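Local coordinates for protein ribokinase (Cryptococcus neoformans var. grubii serotype A, PDB 6CW5) that probably phosphorylates D-ribose at O-5 with magnesium-bound ATP, giving D-ribose 5-phosphate for nucleotide and amino acid synthesis or the pentose phosphate pathway, at residues Gly76-Val79 against Lys80-Glu84; Asp235-Ser238 against Lys239-Ile243. All coordinates share one frame; numbering follows the deposited sequence.

Interaction 1 of 2, residues Gly76-Val79 against Lys80-Glu84; sequences GIWV and KEMLE
Gly76 O receives Lys80 N at 3.2 Å and also Val79 N, so two amides converge on the carbonyl of the residue just before helix 77-85. From there the i to i+4 ladder continues: Glu81 N to Ile77 O at 2.8 Å, then Met82 N to Trp78 O and Leu83 N to Val79 O. The Met82 amide lies 37° above the carbonyl plane of Trp78, whereas the Lys80 amide meets Gly76 O within its plane. On the outer surface, Ile77 CG2 comes within 3.7 Å of Glu81 OE2, an apolar methyl beside a carboxylate. Trp78 and Met82 run side by side in the same direction. With CG of Trp78 lodged between its own N and carbonyl carbon (chi1 65°), the indole is carried out across the helix flank. Met82 leans back toward it: chi1 of -72° and an extended chi2 set SD 3.9 Å from Trp78 CZ3 in an oblique Met-aromatic contact, and the bend at chi3 turns only the terminal methyl. Val79 CG2 sits over one face of the same indole, 3.4 Å above its plane. Val79 CG1 and Leu83 CD1 are looser neighbours on the buried side. Lys80 stretches out and bends at its end, bringing NZ 2.5 Å from Glu84 OE2 on the syn side of the carboxylate in a short salt bridge; Thr90 holds OE2 as well. Leu83 packs on Leu68 and Leu93, while Trp78, Val79 and Met82 rest on Ala48. Trp78 lies near Ile23 and Leu83 near Ala53, both predicted substrate-binding residues. Residues 77-84 are nearly the whole of the short connecting helix in a beta-alpha-beta crossover between neighbouring parallel strands 66-73 and 93-96 of a PfkB-family kinase.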
ATOM      1  N   GLY A  76       4.644  16.641  16.489  1.00 27.32           N
ATOM      2  CA  GLY A  76       4.320  15.470  17.270  1.00 27.95           C
ATOM      3  C   GLY A  76       5.491  14.869  18.000  1.00 28.16           C
ATOM      4  O   GLY A  76       5.334  13.789  18.601  1.00 31.09           O
ATOM      5  N   ILE A  77       6.656  15.503  17.991  1.00 26.83           N
ATOM      6  CA  ILE A  77       7.824  14.907  18.632  1.00 29.19           C
ATOM      7  C   ILE A  77       7.557  14.632  20.109  1.00 27.05           C
ATOM      8  O   ILE A  77       8.033  13.627  20.652  1.00 35.09           O
ATOM      9  CB  ILE A  77       9.055  15.807  18.407  1.00 31.65           C
ATOM     10  CG1 ILE A  77       9.512  15.685  16.951  1.00 32.52           C
ATOM     11  CG2 ILE A  77      10.189  15.445  19.356  1.00 38.32           C
ATOM     12  CD1 ILE A  77      10.423  16.841  16.502  1.00 35.79           C
ATOM     13  N   TRP A  78       6.742  15.465  20.766  1.00 31.22           N
ATOM     14  CA  TRP A  78       6.433  15.223  22.175  1.00 32.69           C
ATOM     15  C   TRP A  78       5.679  13.908  22.374  1.00 33.14           C
ATOM     16  O   TRP A  78       5.805  13.275  23.430  1.00 34.61           O
ATOM     17  CB  TRP A  78       5.650  16.410  22.757  1.00 35.66           C
ATOM     18  CG  TRP A  78       4.280  16.614  22.138  1.00 37.21           C
ATOM     19  CD1 TRP A  78       3.989  17.322  21.015  1.00 39.85           C
ATOM     20  CD2 TRP A  78       3.032  16.104  22.625  1.00 35.98           C
ATOM     21  NE1 TRP A  78       2.635  17.287  20.769  1.00 34.13           N
ATOM     22  CE2 TRP A  78       2.026  16.548  21.748  1.00 37.09           C
ATOM     23  CE3 TRP A  78       2.666  15.325  23.726  1.00 38.45           C
ATOM     24  CZ2 TRP A  78       0.674  16.232  21.931  1.00 35.71           C
ATOM     25  CZ3 TRP A  78       1.319  15.022  23.910  1.00 34.70           C
ATOM     26  CH2 TRP A  78       0.348  15.479  23.021  1.00 31.82           C
ATOM     27  N   VAL A  79       4.919  13.464  21.372  1.00 28.69           N
ATOM     28  CA  VAL A  79       4.284  12.148  21.448  1.00 26.25           C
ATOM     29  C   VAL A  79       5.320  11.050  21.243  1.00 29.44           C
ATOM     30  O   VAL A  79       5.305  10.026  21.935  1.00 28.19           O
ATOM     31  CB  VAL A  79       3.149  12.036  20.419  1.00 27.27           C
ATOM     32  CG1 VAL A  79       2.428  10.678  20.551  1.00 26.23           C
ATOM     33  CG2 VAL A  79       2.165  13.214  20.566  1.00 27.27           C
ATOM     34  N   LYS A  80       6.224  11.237  20.277  1.00 29.61           N
ATOM     35  CA  LYS A  80       7.327  10.292  20.101  1.00 32.04           C
ATOM     36  C   LYS A  80       8.134  10.152  21.391  1.00 32.60           C
ATOM     37  O   LYS A  80       8.553   9.046  21.760  1.00 34.67           O
ATOM     38  CB  LYS A  80       8.224  10.753  18.947  1.00 29.27           C
ATOM     39  CG  LYS A  80       9.376   9.791  18.590  1.00 37.16           C
ATOM     40  CD  LYS A  80      10.088  10.222  17.308  1.00 36.97           C
ATOM     41  CE  LYS A  80      11.426   9.475  17.118  1.00 36.93           C
ATOM     42  NZ  LYS A  80      12.436   9.862  18.110  1.00 38.99           N
ATOM     43  N   GLU A  81       8.342  11.257  22.101  1.00 28.71           N
ATOM     44  CA  GLU A  81       9.120  11.195  23.339  1.00 31.68           C
ATOM     45  C   GLU A  81       8.356  10.485  24.453  1.00 34.55           C
ATOM     46  O   GLU A  81       8.970   9.807  25.283  1.00 40.15           O
ATOM     47  CB  GLU A  81       9.514  12.606  23.763  1.00 34.53           C
ATOM     48  CG  GLU A  81      10.332  13.292  22.702  1.00 39.05           C
ATOM     49  CD  GLU A  81      10.741  14.685  23.087  1.00 49.35           C
ATOM     50  OE1 GLU A  81       9.982  15.352  23.822  1.00 57.04           O
ATOM     51  OE2 GLU A  81      11.837  15.103  22.658  1.00 47.69           O
ATOM     52  N   MET A  82       7.029  10.644  24.500  1.00 37.23           N
ATOM     53  CA  MET A  82       6.221   9.887  25.455  1.00 31.59           C
ATOM     54  C   MET A  82       6.304   8.398  25.170  1.00 32.45           C
ATOM     55  O   MET A  82       6.461   7.581  26.086  1.00 33.79           O
ATOM     56  CB  MET A  82       4.756  10.328  25.395  1.00 36.64           C
ATOM     57  CG  MET A  82       4.434  11.678  25.975  1.00 52.52           C
ATOM     58  SD  MET A  82       2.643  11.961  25.911  1.00 58.81           S
ATOM     59  CE  MET A  82       2.044  10.562  26.862  1.00 49.07           C
ATOM     60  N   LEU A  83       6.159   8.027  23.900  1.00 28.22           N
ATOM     61  CA  LEU A  83       6.273   6.621  23.522  1.00 29.94           C
ATOM     62  C   LEU A  83       7.621   6.061  23.946  1.00 29.69           C
ATOM     63  O   LEU A  83       7.704   4.987  24.555  1.00 32.69           O
ATOM     64  CB  LEU A  83       6.080   6.484  22.011  1.00 28.31           C
ATOM     65  CG  LEU A  83       4.662   6.673  21.490  1.00 30.99           C
ATOM     66  CD1 LEU A  83       4.704   6.989  19.986  1.00 29.97           C
ATOM     67  CD2 LEU A  83       3.822   5.409  21.781  1.00 27.65           C
ATOM     68  N   GLU A  84       8.696   6.794  23.662  1.00 36.59           N
ATOM     69  CA  GLU A  84      10.020   6.320  24.044  1.00 37.38           C
ATOM     70  C   GLU A  84      10.150   6.188  25.556  1.00 43.49           C
ATOM     71  O   GLU A  84      10.778   5.240  26.050  1.00 41.39           O
ATOM     72  CB  GLU A  84      11.093   7.259  23.482  1.00 36.76           C
ATOM     73  CG  GLU A  84      11.144   7.200  21.959  1.00 35.71           C
ATOM     74  CD  GLU A  84      11.841   8.385  21.314  1.00 44.81           C
ATOM     75  OE1 GLU A  84      12.091   9.386  22.013  1.00 43.27           O
ATOM     76  OE2 GLU A  84      12.138   8.311  20.099  1.00 45.45           O
TER

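Interaction 2 of 2, residues Asp235-Ser238 against Lys239-Ile243; sequences DYFS and KNVGI
Asn240 N donates to the hydroxyl oxygen of Ser238, OG, at 3.2 Å and nearly straight (169°). The hydroxyl is in place for this because it stands opposite its own backbone N (chi1 169°), beside the carbonyl carbon, and faces the amides that follow. Ser238 O and Val241 N close the turn with a weak 3.5 Å bond. A water reinforces it, donating to Ser238 O at 2.8 Å and to Val241 O at 2.7 Å, so the backbone carbonyls at the two ends of the turn are tied through one molecule. Beneath the turn, the Phe237 ring and the Val241 side chain cross at about a right angle: Val241 CG2 lies over one face of the ring, and CG1 reaches Phe237 CZ at 3.7 Å. Ile243 arrives from the opposite direction, its CD1 3.8 Å from Phe237 CE2 in an oblique approach. Trp186, Leu192 of strand 191-195 and Leu231 of helix 220-233 pack round Phe237 too, and Ile243 also touches Ile228 and Leu231. Residues Ser238 to Val241 form a type I beta turn, begun by an ST turn (Ser238 OG to Asn240 N). It ends the loop that leads from helix 220-233 and delivers the chain into strand 242-246, whose far end includes Thr246, an ADP-binding residue, and seats that connection against the central sheet of the ribokinase fold.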
ATOM      1  N   ASP A 235     -18.237 -17.136   3.671  1.00 25.79           N
ATOM      2  CA  ASP A 235     -17.214 -17.365   2.652  1.00 26.66           C
ATOM      3  C   ASP A 235     -16.368 -16.140   2.357  1.00 28.19           C
ATOM      4  O   ASP A 235     -15.297 -16.285   1.754  1.00 28.11           O
ATOM      5  CB  ASP A 235     -17.834 -17.840   1.342  1.00 28.28           C
ATOM      6  CG  ASP A 235     -18.469 -19.217   1.454  1.00 45.87           C
ATOM      7  OD1 ASP A 235     -18.003 -20.023   2.283  1.00 47.25           O
ATOM      8  OD2 ASP A 235     -19.437 -19.478   0.709  1.00 50.51           O
ATOM      9  N   TYR A 236     -16.819 -14.933   2.729  1.00 21.35           N
ATOM     10  CA  TYR A 236     -15.969 -13.757   2.548  1.00 19.94           C
ATOM     11  C   TYR A 236     -14.889 -13.665   3.607  1.00 24.98           C
ATOM     12  O   TYR A 236     -13.907 -12.929   3.420  1.00 24.16           O
ATOM     13  CB  TYR A 236     -16.786 -12.455   2.588  1.00 20.15           C
ATOM     14  CG  TYR A 236     -17.649 -12.169   1.382  1.00 24.37           C
ATOM     15  CD1 TYR A 236     -17.082 -11.830   0.158  1.00 23.70           C
ATOM     16  CD2 TYR A 236     -19.042 -12.198   1.474  1.00 22.97           C
ATOM     17  CE1 TYR A 236     -17.880 -11.561  -0.954  1.00 24.67           C
ATOM     18  CE2 TYR A 236     -19.849 -11.928   0.362  1.00 25.24           C
ATOM     19  CZ  TYR A 236     -19.260 -11.607  -0.837  1.00 26.45           C
ATOM     20  OH  TYR A 236     -20.041 -11.340  -1.933  1.00 27.65           O
ATOM     21  N   PHE A 237     -15.048 -14.393   4.708  1.00 24.02           N
ATOM     22  CA  PHE A 237     -14.154 -14.290   5.853  1.00 19.14           C
ATOM     23  C   PHE A 237     -13.119 -15.406   5.718  1.00 22.62           C
ATOM     24  O   PHE A 237     -12.832 -15.851   4.603  1.00 28.23           O
ATOM     25  CB  PHE A 237     -14.980 -14.397   7.148  1.00 18.42           C
ATOM     26  CG  PHE A 237     -14.305 -13.830   8.388  1.00 20.57           C
ATOM     27  CD1 PHE A 237     -13.822 -12.523   8.407  1.00 19.87           C
ATOM     28  CD2 PHE A 237     -14.186 -14.615   9.532  1.00 18.74           C
ATOM     29  CE1 PHE A 237     -13.236 -11.999   9.554  1.00 18.86           C
ATOM     30  CE2 PHE A 237     -13.572 -14.120  10.673  1.00 21.79           C
ATOM     31  CZ  PHE A 237     -13.087 -12.815  10.685  1.00 19.18           C
ATOM     32  N   SER A 238     -12.545 -15.861   6.823  1.00 19.72           N
ATOM     33  CA  SER A 238     -11.688 -17.039   6.799  1.00 18.61           C
ATOM     34  C   SER A 238     -11.901 -17.825   8.083  1.00 21.29           C
ATOM     35  O   SER A 238     -12.028 -17.228   9.149  1.00 19.95           O
ATOM     36  CB  SER A 238     -10.207 -16.639   6.699  1.00 20.45           C
ATOM     37  OG  SER A 238      -9.350 -17.747   6.916  1.00 25.65           O
ATOM     38  N   LYS A 239     -11.882 -19.159   7.985  1.00 21.59           N
ATOM     39  CA  LYS A 239     -12.069 -19.987   9.182  1.00 21.21           C
ATOM     40  C   LYS A 239     -10.853 -19.979  10.097  1.00 29.21           C
ATOM     41  O   LYS A 239     -10.914 -20.531  11.196  1.00 30.32           O
ATOM     42  CB  LYS A 239     -12.422 -21.408   8.758  1.00 25.15           C
ATOM     43  CG  LYS A 239     -13.855 -21.480   8.185  1.00 24.01           C
ATOM     44  CD  LYS A 239     -14.281 -22.907   7.844  1.00 32.52           C
ATOM     45  CE  LYS A 239     -15.723 -22.939   7.281  1.00 32.90           C
ATOM     46  NZ  LYS A 239     -16.018 -24.326   6.716  1.00 32.67           N
ATOM     47  N   ASN A 240      -9.756 -19.359   9.687  1.00 23.81           N
ATOM     48  CA  ASN A 240      -8.553 -19.396  10.502  1.00 26.47           C
ATOM     49  C   ASN A 240      -8.465 -18.235  11.499  1.00 22.27           C
ATOM     50  O   ASN A 240      -7.541 -18.226  12.311  1.00 25.90           O
ATOM     51  CB  ASN A 240      -7.349 -19.434   9.574  1.00 37.28           C
ATOM     52  CG  ASN A 240      -7.340 -20.708   8.745  1.00 41.94           C
ATOM     53  OD1 ASN A 240      -7.669 -21.774   9.260  1.00 54.64           O
ATOM     54  ND2 ASN A 240      -7.029 -20.601   7.466  1.00 49.68           N
ATOM     55  N   VAL A 241      -9.423 -17.318  11.485  1.00 24.38           N
ATOM     56  CA  VAL A 241      -9.357 -16.071  12.252  1.00 21.55           C
ATOM     57  C   VAL A 241     -10.042 -16.255  13.605  1.00 21.91           C
ATOM     58  O   VAL A 241     -11.215 -16.638  13.658  1.00 23.10           O
ATOM     59  CB  VAL A 241     -10.008 -14.915  11.478  1.00 21.05           C
ATOM     60  CG1 VAL A 241      -9.821 -13.580  12.250  1.00 17.83           C
ATOM     61  CG2 VAL A 241      -9.433 -14.793  10.059  1.00 21.80           C
ATOM     62  N   GLY A 242      -9.308 -15.995  14.701  1.00 19.64           N
ATOM     63  CA  GLY A 242      -9.954 -15.877  15.999  1.00 18.92           C
ATOM     64  C   GLY A 242     -10.608 -14.508  16.140  1.00 23.58           C
ATOM     65  O   GLY A 242     -10.200 -13.534  15.507  1.00 23.49           O
ATOM     66  N   ILE A 243     -11.658 -14.430  16.956  1.00 20.61           N
ATOM     67  CA  ILE A 243     -12.426 -13.189  17.090  1.00 19.72           C
ATOM     68  C   ILE A 243     -12.573 -12.824  18.566  1.00 19.23           C
ATOM     69  O   ILE A 243     -12.972 -13.660  19.384  1.00 21.56           O
ATOM     70  CB  ILE A 243     -13.817 -13.295  16.433  1.00 24.76           C
ATOM     71  CG1 ILE A 243     -13.676 -13.522  14.918  1.00 28.70           C
ATOM     72  CG2 ILE A 243     -14.641 -12.024  16.717  1.00 23.21           C
ATOM     73  CD1 ILE A 243     -14.875 -14.223  14.252  1.00 26.18           C
TER
HETATM   74  O   HOH W   1     -12.962 -17.471  11.793  1.00 22.10           O

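Overall arrangement
Interactions 1 and 2 lie on opposite sides of the chain's centre, their centres about 36 Å and nearest atoms about 24 Å apart; no helix or strand is common to both, though both adjoin the nine-strand sheet, the first at strands 66-73 and 93-96, the second at 191-195 and 242-246. Residues 76-84 form a short, partly buried helix, ruled by repeating backbone bonds, with a charged pair toward strand 93-96 and apolar groups on strands 43-49 and 66-73. Residues 235-243 make a mostly buried helix-to-strand connection, where a serine, a weak turn bond and water do the polar work above an aromatic-aliphatic cluster. The first adjoins the predicted ribose side; the second leads toward the nucleotide site.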